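PDB 3OKG: restriction endonuclease S subunits from Thermoanaerobacter tengcongensis, which probably recognises DNA as the specificity (S) subunit of a type I methyltransferase, which is built from M and S polypeptides. Local coordinates for residues E200-K203 / D204-L208; Q381-A384 / L385-Q389. One frame throughout, in Å; residues are numbered along the deposited sequence.

In the fold
Interaction 1 is about two and a half turns of helix 174-216. Interaction 2 is a piece of like length near the end of helix 365-388. Both are surface contacts within a single helix, held mainly by backbone i to i+4 hydrogen bonds. Their centres lie about 10 Å apart, since the two helices pack side by side, consistent with the predicted coiled coil. Thr-205 faces Val-382 and Leu-385, and the Gln-202 amide comes near Leu-385 O. The chemistry differs. Residues 200-208 carry mostly acidic and polar groups, with a threonine bound to its own helix. Residues 381-389 carry alanines, aliphatic groups and two basic side chains.

Interaction 1. Residues E200-K203 / D204-L208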
ATOM      1  N   GLU A 200     -10.296  10.299  -1.349  1.00 23.67           N
ATOM      2  CA  GLU A 200     -10.906  11.614  -1.297  1.00 28.13           C
ATOM      3  C   GLU A 200     -10.626  12.249   0.060  1.00 32.12           C
ATOM      4  O   GLU A 200     -10.318  13.447   0.125  1.00 32.19           O
ATOM      5  CB  GLU A 200     -12.413  11.544  -1.561  1.00 34.67           C
ATOM      6  CG  GLU A 200     -12.754  11.233  -2.999  1.00 45.50           C
ATOM      7  CD  GLU A 200     -14.222  10.895  -3.193  1.00 68.86           C
ATOM      8  OE1 GLU A 200     -14.984  10.953  -2.202  1.00 46.95           O
ATOM      9  OE2 GLU A 200     -14.610  10.567  -4.338  1.00 80.90           O
ATOM     10  N   ALA A 201     -10.723  11.448   1.129  1.00 22.65           N
ATOM     11  CA  ALA A 201     -10.502  11.958   2.488  1.00 28.28           C
ATOM     12  C   ALA A 201      -9.059  12.414   2.657  1.00 31.88           C
ATOM     13  O   ALA A 201      -8.779  13.470   3.240  1.00 25.12           O
ATOM     14  CB  ALA A 201     -10.841  10.891   3.534  1.00 16.19           C
ATOM     15  N   GLN A 202      -8.141  11.609   2.132  1.00 26.01           N
ATOM     16  CA  GLN A 202      -6.723  11.934   2.166  1.00 27.02           C
ATOM     17  C   GLN A 202      -6.486  13.313   1.564  1.00 35.19           C
ATOM     18  O   GLN A 202      -5.820  14.157   2.164  1.00 32.99           O
ATOM     19  CB  GLN A 202      -5.911  10.882   1.408  1.00 30.77           C
ATOM     20  CG  GLN A 202      -4.496  10.694   1.931  1.00 63.74           C
ATOM     21  CD  GLN A 202      -3.760   9.571   1.226  1.00 65.97           C
ATOM     22  OE1 GLN A 202      -3.677   9.542  -0.001  1.00 65.28           O
ATOM     23  NE2 GLN A 202      -3.222   8.638   2.003  1.00 53.15           N
ATOM     24  N   LYS A 203      -7.039  13.540   0.376  1.00 30.44           N
ATOM     25  CA  LYS A 203      -6.920  14.845  -0.276  1.00 36.59           C
ATOM     26  C   LYS A 203      -7.540  16.013   0.529  1.00 36.42           C
ATOM     27  O   LYS A 203      -6.934  17.083   0.678  1.00 28.93           O
ATOM     28  CB  LYS A 203      -7.512  14.792  -1.683  1.00 34.29           C
ATOM     29  CG  LYS A 203      -7.404  16.099  -2.438  1.00 56.43           C
ATOM     30  CD  LYS A 203      -7.950  15.981  -3.855  1.00 63.32           C
ATOM     31  CE  LYS A 203      -9.470  16.078  -3.879  1.00 76.13           C
ATOM     32  NZ  LYS A 203     -10.135  14.922  -3.203  1.00 71.95           N
ATOM     33  N   ASP A 204      -8.746  15.819   1.047  1.00 26.42           N
ATOM     34  CA  ASP A 204      -9.437  16.882   1.770  1.00 28.64           C
ATOM     35  C   ASP A 204      -8.806  17.135   3.131  1.00 32.21           C
ATOM     36  O   ASP A 204      -8.818  18.262   3.639  1.00 32.46           O
ATOM     37  CB  ASP A 204     -10.921  16.549   1.942  1.00 25.49           C
ATOM     38  CG  ASP A 204     -11.642  16.439   0.611  1.00 46.11           C
ATOM     39  OD1 ASP A 204     -11.165  17.047  -0.371  1.00 51.27           O
ATOM     40  OD2 ASP A 204     -12.677  15.749   0.545  1.00 53.62           O
ATOM     41  N   THR A 205      -8.269  16.088   3.736  1.00 23.50           N
ATOM     42  CA  THR A 205      -7.679  16.242   5.054  1.00 26.31           C
ATOM     43  C   THR A 205      -6.326  16.971   4.944  1.00 36.81           C
ATOM     44  O   THR A 205      -6.009  17.832   5.769  1.00 25.75           O
ATOM     45  CB  THR A 205      -7.568  14.888   5.790  1.00 27.37           C
ATOM     46  OG1 THR A 205      -8.868  14.292   5.859  1.00 23.75           O
ATOM     47  CG2 THR A 205      -7.070  15.080   7.210  1.00 24.60           C
ATOM     48  N   GLU A 206      -5.553  16.653   3.911  1.00 27.59           N
ATOM     49  CA  GLU A 206      -4.293  17.354   3.669  1.00 29.51           C
ATOM     50  C   GLU A 206      -4.553  18.842   3.460  1.00 44.37           C
ATOM     51  O   GLU A 206      -3.835  19.690   3.989  1.00 36.51           O
ATOM     52  CB  GLU A 206      -3.567  16.751   2.472  1.00 35.14           C
ATOM     53  CG  GLU A 206      -2.882  15.435   2.807  1.00 41.22           C
ATOM     54  CD  GLU A 206      -2.278  14.764   1.589  1.00 75.16           C
ATOM     55  OE1 GLU A 206      -2.283  15.382   0.500  1.00 81.50           O
ATOM     56  OE2 GLU A 206      -1.799  13.618   1.721  1.00 61.71           O
ATOM     57  N   LEU A 207      -5.595  19.148   2.694  1.00 39.14           N
ATOM     58  CA  LEU A 207      -5.972  20.524   2.410  1.00 40.22           C
ATOM     59  C   LEU A 207      -6.364  21.254   3.698  1.00 44.90           C
ATOM     60  O   LEU A 207      -5.994  22.415   3.929  1.00 32.29           O
ATOM     61  CB  LEU A 207      -7.124  20.540   1.403  1.00 36.88           C
ATOM     62  CG  LEU A 207      -7.094  21.621   0.328  1.00 62.26           C
ATOM     63  CD1 LEU A 207      -8.055  21.265  -0.808  1.00 56.26           C
ATOM     64  CD2 LEU A 207      -7.430  22.963   0.938  1.00 49.93           C
ATOM     65  N   LEU A 208      -7.115  20.563   4.539  1.00 31.37           N
ATOM     66  CA  LEU A 208      -7.455  21.071   5.861  1.00 37.87           C
ATOM     67  C   LEU A 208      -6.217  21.470   6.683  1.00 30.06           C
ATOM     68  O   LEU A 208      -6.201  22.528   7.324  1.00 31.71           O
ATOM     69  CB  LEU A 208      -8.262  20.023   6.629  1.00 32.17           C
ATOM     70  CG  LEU A 208      -8.655  20.413   8.053  1.00 36.35           C
ATOM     71  CD1 LEU A 208      -9.223  21.836   8.103  1.00 35.27           C
ATOM     72  CD2 LEU A 208      -9.637  19.416   8.632  1.00 31.49           C
TER
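Ala-201 O is gripped twice by Thr-205. Thr-205 N lies 2.7 Å from Ala-201 O, nearly in line with the carbonyl bond. Thr-205 OG1 donates to the same Ala-201 O, also at 2.7 Å, but from above the carbonyl plane, 43° out of it. The hydroxyl gets there because OG1 sits beside the backbone N (chi1 -56°). This second bond satisfies the hydroxyl within its own helix and fixes the rotation of the side chain. Three more backbone bonds run from residue i+4 back to residue i. Asp-204 N donates to Glu-200 O at 3.0 Å, Glu-206 N to Gln-202 O at 3.1 Å, and Leu-207 N to Lys-203 O at 3.2 Å.

The charged groups are held less firmly. Lys-203 bends at its third and fourth torsions and brings NZ back to Asp-204 OD1. At 3.7 Å from NZ to OD1, this salt bridge is long. Glu-206 runs alongside Gln-202, both pointing the same way. Their amide and carboxylate planes are only 13° apart, and Gln-202 CG meets Glu-206 OE2 at 4.0 Å. The Glu-206 chain also passes over Gln-202 O, with CG 3.3 Å from that oxygen.

Ala-201 touches Leu-385 of helix 365-388. Both branches of Thr-205 meet that helix, the methyl at Val-382 and the hydroxyl oxygen at Leu-385, while the hydroxyl also bonds to its own backbone. Such a threonine-to-carbonyl bond is a familiar feature of alpha-helices, here where two long helices of the S subunit pack together.

Interaction 2. Residues Q381-A384 / L385-Q389; sequences QVAA and LKRAQ
Gln-381 O accepts the backbone N-H of Leu-385, with N and O 2.9 Å apart. The side chain of Leu-385 folds over the same carbonyl. Its CG lies beside the backbone N (chi1 -79°), which places CG 3.4 Å from Gln-381 O. Leu-385 CD1 is also near that oxygen. These are packing contacts beside the hydrogen bond.

Val-382 O takes the next bond, from Lys-386 N at 3.0 Å. The valine side chain points away from residues 385-389 and packs against helix 174-216. The lysine stem keeps close to the helix: its CB meets Ala-383 O at 3.4 Å. Its amino end leads away.

Ala-383 meets Arg-387 in two ways. Its carbonyl O accepts Arg-387 N at 3.2 Å. The arginine chain bends at its third torsion (chi3 -76°) and turns the guanidinium back along the helix. Ala-383 O then lies over one guanidinium face, offset toward the rim and 3.8 Å above the plane. Arg-387 NH2 rests against the methyl CB of Ala-383 at 3.6 Å.

Ala-384 O accepts Ala-388 N at 2.8 Å. Ala-388 touches Arg-198 of helix 174-216.

The chemistry is simple. The backbone provides all the hydrogen bonds between residues 381-384 and 385-389. The side chains add mainly packing, with a probable weak electrostatic gain where the positive guanidinium lies near Ala-383 O. That oxygen makes no hydrogen bond to the guanidinium; its bond goes to the backbone N of Arg-387.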
ATOM      1  N   GLN A 381      -4.693  12.524  11.726  1.00 28.13           N
ATOM      2  CA  GLN A 381      -5.666  11.993  10.770  1.00 26.75           C
ATOM      3  C   GLN A 381      -5.010  11.846   9.407  1.00 25.79           C
ATOM      4  O   GLN A 381      -5.169  10.828   8.755  1.00 26.86           O
ATOM      5  CB  GLN A 381      -6.934  12.870  10.716  1.00 21.59           C
ATOM      6  CG  GLN A 381      -7.727  12.838  12.021  1.00 21.63           C
ATOM      7  CD  GLN A 381      -8.753  13.952  12.079  1.00 28.19           C
ATOM      8  OE1 GLN A 381      -8.635  14.938  11.354  1.00 27.25           O
ATOM      9  NE2 GLN A 381      -9.759  13.805  12.936  1.00 34.75           N
ATOM     10  N   VAL A 382      -4.243  12.855   8.998  1.00 23.87           N
ATOM     11  CA  VAL A 382      -3.476  12.803   7.757  1.00 23.90           C
ATOM     12  C   VAL A 382      -2.551  11.585   7.733  1.00 30.15           C
ATOM     13  O   VAL A 382      -2.458  10.871   6.732  1.00 29.82           O
ATOM     14  CB  VAL A 382      -2.568  14.058   7.624  1.00 30.96           C
ATOM     15  CG1 VAL A 382      -1.551  13.873   6.493  1.00 35.86           C
ATOM     16  CG2 VAL A 382      -3.404  15.276   7.386  1.00 26.96           C
ATOM     17  N   ALA A 383      -1.844  11.378   8.835  1.00 30.42           N
ATOM     18  CA  ALA A 383      -0.918  10.254   8.957  1.00 49.41           C
ATOM     19  C   ALA A 383      -1.649   8.922   8.833  1.00 34.54           C
ATOM     20  O   ALA A 383      -1.218   8.051   8.093  1.00 39.11           O
ATOM     21  CB  ALA A 383      -0.165  10.315  10.276  1.00 42.02           C
ATOM     22  N   ALA A 384      -2.752   8.780   9.561  1.00 33.87           N
ATOM     23  CA  ALA A 384      -3.556   7.563   9.505  1.00 29.79           C
ATOM     24  C   ALA A 384      -4.066   7.290   8.088  1.00 40.41           C
ATOM     25  O   ALA A 384      -4.018   6.157   7.601  1.00 37.60           O
ATOM     26  CB  ALA A 384      -4.713   7.629  10.485  1.00 29.48           C
ATOM     27  N   LEU A 385      -4.556   8.327   7.427  1.00 29.48           N
ATOM     28  CA  LEU A 385      -5.146   8.170   6.098  1.00 28.73           C
ATOM     29  C   LEU A 385      -4.083   7.729   5.090  1.00 46.59           C
ATOM     30  O   LEU A 385      -4.352   6.974   4.145  1.00 39.79           O
ATOM     31  CB  LEU A 385      -5.773   9.482   5.642  1.00 21.25           C
ATOM     32  CG  LEU A 385      -7.155   9.795   6.230  1.00 25.34           C
ATOM     33  CD1 LEU A 385      -7.500  11.267   5.987  1.00 26.31           C
ATOM     34  CD2 LEU A 385      -8.187   8.875   5.600  1.00 31.93           C
ATOM     35  N   LYS A 386      -2.870   8.216   5.305  1.00 32.83           N
ATOM     36  CA  LYS A 386      -1.751   7.887   4.443  1.00 64.08           C
ATOM     37  C   LYS A 386      -1.484   6.385   4.514  1.00 48.20           C
ATOM     38  O   LYS A 386      -1.343   5.721   3.488  1.00 57.02           O
ATOM     39  CB  LYS A 386      -0.522   8.691   4.867  1.00 57.95           C
ATOM     40  CG  LYS A 386       0.793   8.137   4.361  1.00 80.04           C
ATOM     41  CD  LYS A 386       1.979   8.829   5.028  1.00 73.26           C
ATOM     42  CE  LYS A 386       3.235   7.965   4.953  1.00 71.81           C
ATOM     43  NZ  LYS A 386       3.603   7.646   3.544  1.00 79.84           N
ATOM     44  N   ARG A 387      -1.457   5.860   5.737  1.00 45.76           N
ATOM     45  CA  ARG A 387      -1.183   4.446   5.989  1.00 55.23           C
ATOM     46  C   ARG A 387      -2.362   3.528   5.677  1.00 55.29           C
ATOM     47  O   ARG A 387      -2.175   2.381   5.256  1.00 42.84           O
ATOM     48  CB  ARG A 387      -0.760   4.244   7.449  1.00 55.25           C
ATOM     49  CG  ARG A 387       0.745   4.287   7.663  1.00 75.96           C
ATOM     50  CD  ARG A 387       1.131   4.005   9.114  1.00 74.92           C
ATOM     51  NE  ARG A 387       0.884   5.149   9.998  1.00 89.04           N
ATOM     52  CZ  ARG A 387       1.720   6.176  10.157  1.00 83.38           C
ATOM     53  NH1 ARG A 387       2.865   6.221   9.482  1.00 83.34           N
ATOM     54  NH2 ARG A 387       1.410   7.165  10.987  1.00 70.99           N
ATOM     55  N   ALA A 388      -3.575   4.022   5.907  1.00 39.98           N
ATOM     56  CA  ALA A 388      -4.771   3.219   5.689  1.00 36.13           C
ATOM     57  C   ALA A 388      -4.999   2.906   4.217  1.00 32.40           C
ATOM     58  O   ALA A 388      -5.837   2.053   3.877  1.00 37.51           O
ATOM     59  CB  ALA A 388      -6.010   3.910   6.283  1.00 32.80           C
ATOM     60  N   GLN A 389      -4.288   3.603   3.334  1.00 42.30           N
ATOM     61  CA  GLN A 389      -4.408   3.308   1.908  1.00 46.43           C
ATOM     62  C   GLN A 389      -3.346   2.275   1.565  1.00 55.88           C
ATOM     63  O   GLN A 389      -2.199   2.625   1.304  1.00 52.72           O
ATOM     64  CB  GLN A 389      -4.251   4.566   1.044  1.00 45.51           C
ATOM     65  CG  GLN A 389      -5.580   5.284   0.693  1.00 54.63           C
ATOM     66  CD  GLN A 389      -6.547   4.460  -0.204  1.00 55.86           C
ATOM     67  OE1 GLN A 389      -6.814   4.826  -1.358  1.00 35.82           O
ATOM     68  NE2 GLN A 389      -7.098   3.375   0.343  1.00 33.75           N
TER